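Side-chain contacts in amidohydrolase 3 domain-containing protein (Pyrococcus horikoshii, PDB 3IGH), which has no established substrate but probably hydrolyses carbon-nitrogen bonds other than peptide bonds, as a metal-dependent member of the amidohydrolase family: residues 90-95 against 123-128; 128-133 against 170-175; 230-235 against 454-459; 66-71 against 195-200. All coordinates share one frame; numbering follows the deposited sequence. Where two conformers were deposited one is given.

Interaction 1 (90-95 against 123-128); sequences ELIQRL and NAIDKP. With SO4 (sulfate ion), chain M.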
# COMPACT_ATOMS: atom_id res chain seq x y z
N GLU A 90 -29.16 -9.21 -38.38
CA GLU A 90 -28.34 -8.04 -38.05
C GLU A 90 -27.57 -8.26 -36.75
O GLU A 90 -26.39 -7.93 -36.65
CB GLU A 90 -29.24 -6.80 -37.93
CG GLU A 90 -28.80 -5.59 -38.77
CD GLU A 90 -27.80 -4.68 -38.06
OE1 GLU A 90 -28.08 -3.47 -37.94
OE2 GLU A 90 -26.74 -5.16 -37.63
N LEU A 91 -28.25 -8.84 -35.76
CA LEU A 91 -27.67 -9.17 -34.46
C LEU A 91 -26.48 -10.12 -34.58
O LEU A 91 -25.42 -9.87 -34.00
CB LEU A 91 -28.77 -9.72 -33.53
CG LEU A 91 -28.49 -10.13 -32.08
CD1 LEU A 91 -29.62 -9.67 -31.18
CD2 LEU A 91 -28.30 -11.65 -31.96
N ILE A 92 -26.64 -11.19 -35.37
CA ILE A 92 -25.56 -12.18 -35.58
C ILE A 92 -24.39 -11.55 -36.33
O ILE A 92 -23.23 -11.81 -36.01
CB ILE A 92 -26.08 -13.47 -36.32
CG1 ILE A 92 -27.21 -14.15 -35.55
CG2 ILE A 92 -24.94 -14.46 -36.61
CD1 ILE A 92 -26.83 -14.74 -34.19
N GLN A 93 -24.70 -10.69 -37.30
CA GLN A 93 -23.69 -9.99 -38.07
C GLN A 93 -22.80 -9.12 -37.17
O GLN A 93 -21.57 -9.13 -37.31
CB GLN A 93 -24.36 -9.15 -39.17
CG GLN A 93 -23.43 -8.75 -40.31
CD GLN A 93 -24.12 -7.91 -41.38
OE1 GLN A 93 -23.59 -7.73 -42.48
NE2 GLN A 93 -25.31 -7.40 -41.07
N ARG A 94 -23.42 -8.41 -36.22
CA ARG A 94 -22.70 -7.57 -35.25
C ARG A 94 -21.82 -8.40 -34.32
O ARG A 94 -20.66 -8.06 -34.08
CB ARG A 94 -23.68 -6.73 -34.42
CG ARG A 94 -24.39 -5.64 -35.21
CD ARG A 94 -25.24 -4.76 -34.31
NE ARG A 94 -26.14 -3.91 -35.09
CZ ARG A 94 -26.77 -2.84 -34.61
NH1 ARG A 94 -26.60 -2.45 -33.35
NH2 ARG A 94 -27.56 -2.14 -35.42
N LEU A 95 -22.37 -9.51 -33.83
CA LEU A 95 -21.62 -10.39 -32.92
C LEU A 95 -20.43 -11.07 -33.59
O LEU A 95 -19.40 -11.31 -32.95
CB LEU A 95 -22.56 -11.41 -32.27
CG LEU A 95 -23.57 -10.81 -31.30
CD1 LEU A 95 -24.60 -11.84 -30.94
CD2 LEU A 95 -22.88 -10.24 -30.04
N ASN A 123 -25.51 -20.09 -31.59
CA ASN A 123 -24.56 -21.17 -31.89
C ASN A 123 -23.81 -20.97 -33.21
O ASN A 123 -22.75 -21.58 -33.42
CB ASN A 123 -25.26 -22.54 -31.85
CG ASN A 123 -25.51 -23.03 -30.43
OD1 ASN A 123 -24.82 -22.63 -29.48
ND2 ASN A 123 -26.49 -23.91 -30.27
N ALA A 124 -24.33 -20.10 -34.07
CA ALA A 124 -23.69 -19.72 -35.33
C ALA A 124 -22.36 -18.97 -35.15
O ALA A 124 -21.55 -18.89 -36.07
CB ALA A 124 -24.64 -18.91 -36.20
N ILE A 125 -22.15 -18.41 -33.96
CA ILE A 125 -20.87 -17.79 -33.63
C ILE A 125 -20.01 -18.83 -32.91
O ILE A 125 -20.45 -19.42 -31.92
CB ILE A 125 -21.07 -16.54 -32.75
CG1 ILE A 125 -21.97 -15.52 -33.46
CG2 ILE A 125 -19.72 -15.89 -32.42
CD1 ILE A 125 -23.17 -15.11 -32.66
N ASP A 126 -18.80 -19.04 -33.42
CA ASP A 126 -17.92 -20.13 -32.95
C ASP A 126 -17.13 -19.77 -31.68
O ASP A 126 -15.98 -20.20 -31.50
CB ASP A 126 -16.99 -20.57 -34.10
CG ASP A 126 -16.40 -21.96 -33.88
OD1 ASP A 126 -17.12 -22.87 -33.42
OD2 ASP A 126 -15.19 -22.13 -34.17
N LYS A 127 -17.75 -18.98 -30.81
CA LYS A 127 -17.15 -18.49 -29.57
C LYS A 127 -18.23 -18.48 -28.50
O LYS A 127 -19.42 -18.47 -28.83
CB LYS A 127 -16.59 -17.07 -29.77
CG LYS A 127 -15.31 -16.99 -30.59
CD LYS A 127 -14.85 -15.56 -30.76
CE LYS A 127 -13.50 -15.49 -31.47
NZ LYS A 127 -12.98 -14.10 -31.52
N PRO A 128 -17.84 -18.50 -27.21
CA PRO A 128 -18.86 -18.28 -26.18
C PRO A 128 -19.45 -16.88 -26.37
O PRO A 128 -18.71 -15.91 -26.59
CB PRO A 128 -18.07 -18.36 -24.86
CG PRO A 128 -16.83 -19.12 -25.22
CD PRO A 128 -16.51 -18.73 -26.61
S SO4 M . -9.94 -12.55 -31.71
O1 SO4 M . -9.34 -13.40 -32.73
O2 SO4 M . -11.17 -11.95 -32.23
O3 SO4 M . -10.26 -13.35 -30.53
O4 SO4 M . -9.01 -11.48 -31.34
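Ile125 pushes its CD1 methyl into the shallow hollow between Ile92 and Leu95, one turn apart on helix 88-96. This helix is the connection of a beta-alpha-beta crossover: it joins the parallel neighbours 80-81 and 103-108 of a mixed sheet, and the loop 123-128 leads into the next strand, 129-133. One wall of the hollow is Ile92 CD1, 4.0 Å from Ile125 CD1; the other is Leu95, whose CB lies 3.8 Å from the same methyl. Leu95 crosses the isoleucine at about a right angle, and the methyl abuts its CD1 as well as its CB. On Ile92, CG1 stands anti to the carbonyl carbon (chi1 -58°), and the bend at chi2 brings the CD1 end nearer the loop, although the CB itself is not aimed at it. At the margin Ala124 CB adds a looser touch, 4.5 Å from Ile92 CG2. Leu122 of helix 119-122 packs on both Ile92 and Leu95, and Leu95 also reaches Ile103, Val129 and Ile131, continuing the apolar layer over the sheet. The contact is apolar throughout. Farther along the loop, the extended chain of Lys127 carries its amine to Gly100 O and to a sulfate ion, most likely carried over from the crystallisation solution, with a weak hydrogen bond from Lys127 NZ to sulfate O3 at 3.0 Å.

Interaction 2 (128-133 against 170-175); sequences PVFIYR and EEARKV
Strand 129-133 faces helix 166-180 at side-chain distance, with the nearest CA atoms, those of Phe130 and Ala172, 9.7 Å apart. This is strand-against-helix packing on one face of the mixed sheet in which 129-133 runs between 103-108 and 138-141. Phe130 and Tyr132, two positions apart on the strand, both direct their CB toward the helix. Phe130 swings its ring away from its own amide nitrogen (chi1 -174°), which brings Phe130 CE1 to 4.1 Å from Ala172 CB, where the helix has little bulk of its own; Leu169 and Ile176 of the same helix also pack on this ring. The edge of Phe130 turns to one face of Tyr132, its CE2 lying over that ring toward the rim. Tyr132 in turn reaches Arg173, but this contact is less certain, since it holds for one of two deposited arginine conformers. In that conformer the arginine, bent in the middle of its chain, lays one guanidinium face against Tyr132 CE1, 3.9 Å from Arg173 CZ. Ring and guanidinium planes are 39° apart, inclined rather than stacked flat. Replacing Tyr132 by a serine would probably strip the edge of Phe130 of its aromatic neighbour and leave the guanidinium, in this conformer, without a ring against it. Here too the phenol oxygen lies against the aliphatic stem, Tyr132 OH to Arg173 CG at 3.5 Å.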
# COMPACT_ATOMS: atom_id res chain seq x y z
N PRO A 128 -17.84 -18.50 -27.21
CA PRO A 128 -18.86 -18.28 -26.18
C PRO A 128 -19.45 -16.88 -26.37
O PRO A 128 -18.71 -15.91 -26.59
CB PRO A 128 -18.07 -18.36 -24.86
CG PRO A 128 -16.83 -19.12 -25.22
CD PRO A 128 -16.51 -18.73 -26.61
N VAL A 129 -20.78 -16.81 -26.35
CA VAL A 129 -21.54 -15.57 -26.57
C VAL A 129 -22.49 -15.38 -25.40
O VAL A 129 -23.21 -16.31 -25.03
CB VAL A 129 -22.35 -15.62 -27.90
CG1 VAL A 129 -23.32 -14.43 -28.01
CG2 VAL A 129 -21.42 -15.61 -29.09
N PHE A 130 -22.48 -14.19 -24.82
CA PHE A 130 -23.38 -13.83 -23.73
C PHE A 130 -23.92 -12.43 -24.04
O PHE A 130 -23.14 -11.47 -24.12
CB PHE A 130 -22.62 -13.84 -22.41
CG PHE A 130 -23.48 -13.62 -21.19
CD1 PHE A 130 -24.09 -14.70 -20.56
CD2 PHE A 130 -23.67 -12.34 -20.67
CE1 PHE A 130 -24.88 -14.52 -19.44
CE2 PHE A 130 -24.47 -12.15 -19.55
CZ PHE A 130 -25.07 -13.24 -18.92
N ILE A 131 -25.23 -12.30 -24.26
CA ILE A 131 -25.79 -11.01 -24.69
C ILE A 131 -26.89 -10.47 -23.79
O ILE A 131 -27.94 -11.09 -23.62
CB ILE A 131 -26.22 -10.98 -26.20
CG1 ILE A 131 -27.25 -12.08 -26.52
CG2 ILE A 131 -25.00 -11.11 -27.11
CD1 ILE A 131 -27.97 -11.87 -27.87
N TYR A 132 -26.63 -9.30 -23.21
CA TYR A 132 -27.60 -8.65 -22.34
C TYR A 132 -28.69 -7.99 -23.16
O TYR A 132 -28.40 -7.32 -24.15
CB TYR A 132 -26.92 -7.56 -21.52
CG TYR A 132 -26.08 -8.05 -20.38
CD1 TYR A 132 -26.68 -8.45 -19.17
CD2 TYR A 132 -24.69 -8.08 -20.47
CE1 TYR A 132 -25.90 -8.88 -18.10
CE2 TYR A 132 -23.91 -8.52 -19.40
CZ TYR A 132 -24.52 -8.91 -18.22
OH TYR A 132 -23.74 -9.34 -17.17
N ARG A 133 -29.93 -8.17 -22.73
CA ARG A 133 -31.05 -7.36 -23.21
C ARG A 133 -30.86 -5.93 -22.71
O ARG A 133 -30.21 -5.71 -21.68
CB ARG A 133 -32.38 -7.89 -22.67
CG ARG A 133 -33.62 -7.28 -23.33
CD ARG A 133 -34.93 -7.72 -22.69
NE ARG A 133 -36.04 -6.97 -23.27
CZ ARG A 133 -36.52 -5.82 -22.79
NH1 ARG A 133 -36.01 -5.28 -21.69
NH2 ARG A 133 -37.53 -5.22 -23.40
N GLU A 170 -28.18 -13.19 -11.86
CA GLU A 170 -27.35 -12.85 -10.72
C GLU A 170 -26.23 -13.89 -10.57
O GLU A 170 -25.08 -13.54 -10.31
CB GLU A 170 -28.22 -12.80 -9.46
CG GLU A 170 -27.50 -12.43 -8.16
CD GLU A 170 -28.39 -12.62 -6.93
OE1 GLU A 170 -29.63 -12.55 -7.06
OE2 GLU A 170 -27.84 -12.84 -5.83
N GLU A 171 -26.58 -15.16 -10.75
CA GLU A 171 -25.60 -16.25 -10.70
C GLU A 171 -24.61 -16.14 -11.86
O GLU A 171 -23.40 -16.22 -11.66
CB GLU A 171 -26.27 -17.63 -10.70
CG GLU A 171 -25.29 -18.79 -10.54
CD GLU A 171 -25.91 -20.16 -10.80
OE1 GLU A 171 -26.82 -20.27 -11.66
OE2 GLU A 171 -25.48 -21.14 -10.16
N ALA A 172 -25.13 -15.92 -13.07
CA ALA A 172 -24.30 -15.80 -14.26
C ALA A 172 -23.29 -14.66 -14.14
O ALA A 172 -22.13 -14.83 -14.53
CB ALA A 172 -25.17 -15.61 -15.51
N ARG A 173 -23.70 -13.56 -13.55
CA ARG A 173 -22.83 -12.44 -13.41
C ARG A 173 -21.73 -12.72 -12.43
O ARG A 173 -20.61 -12.36 -12.65
CB ARG A 173 -23.62 -11.28 -12.90
CG ARG A 173 -24.29 -10.52 -13.93
CD ARG A 173 -24.25 -9.10 -13.52
NE ARG A 173 -25.51 -8.47 -13.81
CZ ARG A 173 -25.62 -7.34 -14.48
NH1 ARG A 173 -26.81 -6.84 -14.73
NH2 ARG A 173 -24.53 -6.72 -14.90
N LYS A 174 -22.09 -13.34 -11.32
CA LYS A 174 -21.13 -13.76 -10.30
C LYS A 174 -20.08 -14.72 -10.88
O LYS A 174 -18.88 -14.55 -10.65
CB LYS A 174 -21.87 -14.42 -9.13
CG LYS A 174 -21.02 -14.63 -7.87
CD LYS A 174 -21.88 -15.20 -6.74
CE LYS A 174 -21.22 -15.03 -5.37
NZ LYS A 174 -20.22 -16.09 -5.07
N VAL A 175 -20.55 -15.69 -11.67
CA VAL A 175 -19.67 -16.68 -12.31
C VAL A 175 -18.73 -16.05 -13.34
O VAL A 175 -17.54 -16.37 -13.39
CB VAL A 175 -20.52 -17.83 -12.93
CG1 VAL A 175 -19.68 -18.71 -13.83
CG2 VAL A 175 -21.16 -18.67 -11.83

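Interaction 3 (230-235 against 454-459); sequences NVFAYV and SDIGKL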
# COMPACT_ATOMS: atom_id res chain seq x y z
N ASN A 230 -5.68 8.27 -10.46
CA ASN A 230 -5.83 7.95 -9.04
C ASN A 230 -7.07 7.09 -8.82
O ASN A 230 -8.15 7.41 -9.31
CB ASN A 230 -5.89 9.22 -8.19
CG ASN A 230 -4.69 10.13 -8.43
OD1 ASN A 230 -3.54 9.71 -8.32
ND2 ASN A 230 -4.96 11.39 -8.79
N VAL A 231 -6.89 5.97 -8.13
CA VAL A 231 -7.98 5.03 -7.90
C VAL A 231 -8.18 4.83 -6.40
O VAL A 231 -7.29 4.34 -5.71
CB VAL A 231 -7.70 3.67 -8.59
CG1 VAL A 231 -8.83 2.66 -8.30
CG2 VAL A 231 -7.50 3.84 -10.10
N PHE A 232 -9.36 5.20 -5.92
CA PHE A 232 -9.74 4.94 -4.53
C PHE A 232 -10.67 3.72 -4.53
O PHE A 232 -11.85 3.81 -4.88
CB PHE A 232 -10.37 6.20 -3.91
CG PHE A 232 -9.39 7.34 -3.74
CD1 PHE A 232 -8.77 7.56 -2.51
CD2 PHE A 232 -9.02 8.14 -4.83
CE1 PHE A 232 -7.82 8.57 -2.35
CE2 PHE A 232 -8.08 9.17 -4.69
CZ PHE A 232 -7.47 9.38 -3.45
N ALA A 233 -10.11 2.57 -4.14
CA ALA A 233 -10.80 1.29 -4.23
C ALA A 233 -11.75 1.05 -3.06
O ALA A 233 -11.34 1.03 -1.91
CB ALA A 233 -9.81 0.14 -4.34
N TYR A 234 -13.02 0.88 -3.38
CA TYR A 234 -14.01 0.45 -2.39
C TYR A 234 -14.36 -0.99 -2.68
O TYR A 234 -15.03 -1.30 -3.68
CB TYR A 234 -15.24 1.36 -2.42
CG TYR A 234 -15.03 2.71 -1.76
CD1 TYR A 234 -14.26 3.70 -2.39
CD2 TYR A 234 -15.61 3.01 -0.52
CE1 TYR A 234 -14.06 4.95 -1.78
CE2 TYR A 234 -15.42 4.27 0.09
CZ TYR A 234 -14.65 5.22 -0.55
OH TYR A 234 -14.45 6.46 0.02
N VAL A 235 -13.89 -1.87 -1.82
CA VAL A 235 -13.99 -3.30 -2.03
C VAL A 235 -15.35 -3.89 -1.63
O VAL A 235 -16.13 -3.28 -0.90
CB VAL A 235 -12.84 -4.05 -1.28
CG1 VAL A 235 -11.46 -3.47 -1.66
CG2 VAL A 235 -13.03 -3.99 0.23
N SER A 454 -7.56 13.94 0.61
CA SER A 454 -7.36 15.27 1.21
C SER A 454 -6.43 16.17 0.40
O SER A 454 -6.44 17.39 0.56
CB SER A 454 -6.87 15.15 2.65
OG SER A 454 -5.61 14.51 2.70
N ASP A 455 -5.63 15.58 -0.49
CA ASP A 455 -4.71 16.36 -1.32
C ASP A 455 -5.11 16.42 -2.80
O ASP A 455 -4.27 16.64 -3.66
CB ASP A 455 -3.27 15.86 -1.15
CG ASP A 455 -3.11 14.39 -1.50
OD1 ASP A 455 -4.12 13.72 -1.81
OD2 ASP A 455 -1.97 13.89 -1.47
N ILE A 456 -6.38 16.19 -3.09
CA ILE A 456 -6.87 16.29 -4.47
C ILE A 456 -8.04 17.27 -4.53
O ILE A 456 -8.78 17.40 -3.55
CB ILE A 456 -7.26 14.89 -5.05
CG1 ILE A 456 -6.08 13.91 -4.98
CG2 ILE A 456 -7.81 15.01 -6.49
CD1 ILE A 456 -6.34 12.50 -5.51
N GLY A 457 -8.19 17.97 -5.65
CA GLY A 457 -9.42 18.71 -5.91
C GLY A 457 -9.24 20.21 -6.08
O GLY A 457 -10.12 20.88 -6.63
N LYS A 458 -8.11 20.72 -5.58
CA LYS A 458 -7.75 22.13 -5.75
C LYS A 458 -6.34 22.23 -6.35
O LYS A 458 -5.60 21.25 -6.35
CB LYS A 458 -7.80 22.87 -4.41
CG LYS A 458 -9.20 23.10 -3.86
CD LYS A 458 -9.16 23.98 -2.61
CE LYS A 458 -10.48 23.99 -1.87
NZ LYS A 458 -11.56 24.72 -2.60
N LEU A 459 -5.98 23.39 -6.87
CA LEU A 459 -4.61 23.56 -7.38
C LEU A 459 -3.85 24.57 -6.53
O LEU A 459 -3.09 25.40 -7.02
CB LEU A 459 -4.58 23.88 -8.89
CG LEU A 459 -5.07 22.79 -9.86
CD1 LEU A 459 -5.28 23.37 -11.26
CD2 LEU A 459 -4.13 21.56 -9.91
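At the end of the TIM barrel where parallel strands 202-210 and 230-235 begin, Ile456 of the loop after helix 436-450 inserts its side chain against Asn230 and Phe232. Two positions apart on strand 230-235, these residues lie on the same face with both CB atoms pointing toward the loop, and the isoleucine comes from the opposite direction to meet them. Its CD1 methyl makes the whole contact with 230-235. With chi2 at 180° the CG1-CD1 arm is fully extended, carrying the methyl to the edge of the Phe232 ring, near the ring plane and 3.8 Å from CE2. The same methyl lies 3.7 Å from Asn230 ND2, a van der Waals contact alone, for the amide is employed elsewhere: ND2 donates to Ser204 OG and Glu466 OE2, while OD1 accepts from Arg255 NH1. Held by three partners, the buried amide has little scope to turn and offers Ile456 a fixed neighbour. Phe64 of strand 58-68 and Ser204 also touch Ile456, so one side chain from the loop joins three barrel strands. The second carbon at the Phe232 edge is CZ, 3.9 Å from Ile456 CD1.

Interaction 4 (66-71 against 195-200); sequences SHLHLD and EHLLDL. With SO4 (sulfate ion), chain B; SO4 (sulfate ion), chain J.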
# COMPACT_ATOMS: atom_id res chain seq x y z
N SER A 66 -16.53 10.41 -8.38
CA SER A 66 -16.53 9.80 -7.04
C SER A 66 -17.25 8.45 -6.93
O SER A 66 -17.36 7.90 -5.83
CB SER A 66 -17.07 10.80 -6.00
OG SER A 66 -18.42 11.12 -6.27
N HIS A 67 -17.70 7.89 -8.06
CA HIS A 67 -18.41 6.60 -8.03
C HIS A 67 -18.54 6.02 -9.43
O HIS A 67 -19.42 6.42 -10.18
CB HIS A 67 -19.80 6.77 -7.39
CG HIS A 67 -20.59 5.50 -7.23
ND1 HIS A 67 -21.10 5.10 -6.02
CD2 HIS A 67 -20.98 4.56 -8.13
CE1 HIS A 67 -21.77 3.97 -6.18
NE2 HIS A 67 -21.71 3.62 -7.45
N LEU A 68 -17.68 5.07 -9.77
CA LEU A 68 -17.85 4.33 -11.01
C LEU A 68 -17.30 2.91 -10.89
O LEU A 68 -16.70 2.54 -9.87
CB LEU A 68 -17.24 5.08 -12.21
CG LEU A 68 -15.82 5.66 -12.16
CD1 LEU A 68 -14.74 4.57 -11.98
CD2 LEU A 68 -15.57 6.42 -13.44
N HIS A 69 -17.48 2.13 -11.95
CA HIS A 69 -17.04 0.75 -12.01
C HIS A 69 -16.04 0.65 -13.14
O HIS A 69 -16.42 0.52 -14.31
CB HIS A 69 -18.22 -0.17 -12.27
CG HIS A 69 -19.34 -0.02 -11.29
ND1 HIS A 69 -19.40 -0.74 -10.12
CD2 HIS A 69 -20.44 0.76 -11.31
CE1 HIS A 69 -20.50 -0.40 -9.45
NE2 HIS A 69 -21.14 0.52 -10.16
N LEU A 70 -14.76 0.71 -12.79
CA LEU A 70 -13.67 0.75 -13.74
C LEU A 70 -13.63 -0.52 -14.60
O LEU A 70 -13.46 -0.45 -15.81
CB LEU A 70 -12.35 0.94 -12.97
CG LEU A 70 -11.23 1.89 -13.36
CD1 LEU A 70 -11.73 3.22 -13.88
CD2 LEU A 70 -10.32 2.12 -12.16
N ASP A 71 -13.82 -1.67 -13.96
CA ASP A 71 -13.81 -2.95 -14.69
C ASP A 71 -15.00 -3.07 -15.66
O ASP A 71 -14.83 -3.48 -16.81
CB ASP A 71 -13.74 -4.14 -13.73
CG ASP A 71 -14.84 -4.13 -12.66
OD1 ASP A 71 -15.55 -3.11 -12.46
OD2 ASP A 71 -14.99 -5.16 -12.00
N GLU A 195 -7.80 4.84 -19.74
CA GLU A 195 -7.40 5.65 -20.90
C GLU A 195 -8.58 6.44 -21.45
O GLU A 195 -8.42 7.59 -21.87
CB GLU A 195 -6.67 4.82 -21.98
CG GLU A 195 -7.49 3.79 -22.75
CD GLU A 195 -6.64 2.84 -23.59
OE1 GLU A 195 -7.16 2.32 -24.61
OE2 GLU A 195 -5.46 2.60 -23.23
N HIS A 196 -9.77 5.83 -21.41
CA HIS A 196 -11.03 6.49 -21.75
C HIS A 196 -11.31 7.67 -20.82
O HIS A 196 -11.64 8.77 -21.27
CB HIS A 196 -12.16 5.46 -21.70
CG HIS A 196 -13.51 6.00 -22.08
ND1 HIS A 196 -13.89 6.19 -23.39
CD2 HIS A 196 -14.57 6.37 -21.33
CE1 HIS A 196 -15.13 6.65 -23.43
NE2 HIS A 196 -15.57 6.77 -22.19
N LEU A 197 -11.14 7.44 -19.51
CA LEU A 197 -11.37 8.49 -18.52
C LEU A 197 -10.35 9.61 -18.61
O LEU A 197 -10.70 10.79 -18.55
CB LEU A 197 -11.38 7.90 -17.09
CG LEU A 197 -12.59 7.00 -16.85
CD1 LEU A 197 -12.36 6.09 -15.66
CD2 LEU A 197 -13.88 7.82 -16.68
N LEU A 198 -9.08 9.24 -18.79
CA LEU A 198 -7.99 10.21 -18.90
C LEU A 198 -8.21 11.13 -20.11
O LEU A 198 -8.03 12.35 -20.01
CB LEU A 198 -6.64 9.49 -19.00
CG LEU A 198 -5.33 10.20 -18.69
CD1 LEU A 198 -5.34 10.81 -17.30
CD2 LEU A 198 -4.18 9.23 -18.83
N ASP A 199 -8.66 10.55 -21.23
CA ASP A 199 -8.98 11.34 -22.43
C ASP A 199 -10.14 12.31 -22.21
O ASP A 199 -10.25 13.31 -22.91
CB ASP A 199 -9.28 10.43 -23.63
CG ASP A 199 -8.03 9.78 -24.21
OD1 ASP A 199 -6.90 10.19 -23.83
OD2 ASP A 199 -8.16 8.86 -25.04
N LEU A 200 -10.99 12.00 -21.23
CA LEU A 200 -12.12 12.85 -20.88
C LEU A 200 -11.78 13.90 -19.82
O LEU A 200 -12.63 14.71 -19.45
CB LEU A 200 -13.29 11.98 -20.42
CG LEU A 200 -14.06 11.29 -21.55
CD1 LEU A 200 -14.96 10.19 -21.00
CD2 LEU A 200 -14.87 12.34 -22.33
S SO4 B . -24.35 1.09 -7.46
O1 SO4 B . -22.96 0.91 -7.82
O2 SO4 B . -24.99 1.95 -8.44
O3 SO4 B . -25.02 -0.21 -7.48
O4 SO4 B . -24.43 1.71 -6.13
S SO4 J . -19.25 5.95 -22.45
O1 SO4 J . -18.46 5.67 -23.64
O2 SO4 J . -20.49 6.61 -22.84
O3 SO4 J . -19.57 4.71 -21.75
O4 SO4 J . -18.49 6.83 -21.57
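Leu68 is the middle residue of the His-x-His motif His67-Leu68-His69, which in related amidohydrolases supplies metal ligands, and it points away from that site to meet Leu197. The leucines reach toward each other tip to tip, Leu68 CD2 lying 3.9 Å from Leu197 CD2. Leu70, the first residue of helix 70-78, crosses Leu197 obliquely, and its CD1 is only 3.4 Å from Leu197 CD1, tighter than usual van der Waals contact. In the TIM barrel this packs helix 183-199 onto strand 58-68, beside strand 202-210, which follows the helix in the chain. Here both histidines of the motif bond to a sulfate ion, which His314, Lys262 and His339 also hold. His67 NE2 donates to sulfate O1 at 3.0 Å with an angle of 155°; the bond from His69 NE2 to the same oxygen is weak and bent, at 126°. A leucine in place of His67 would probably cost sulfate O1 its straighter donor and leave Glu338, bonded to His67 ND1, without that partner. On the helix, His196 NE2 binds O4 of a second sulfate at 3.0 Å.

From the N terminus, residues 66-71 at the end of the first long barrel strand open interaction 4, which closes only at 195-200. Within that loop lie two shorter closures in succession: interaction 1 ties helix 88-96 to the approach of strand 129-133, and interaction 2, starting at the shared Pro128, ties that strand to helix 166-180. They touch, Leu95 CD2 lying 3.7 Å from Ile131 CG2, and build one sheet region apart from the barrel. Interaction 3 follows in series and makes the longest closure, from strand 230-235 to the loop 454-459 after helix 436-450. It meets interaction 4 at the barrel wall, Val231 CG2 to Leu70 CD2 at 3.9 Å. No two closures cross.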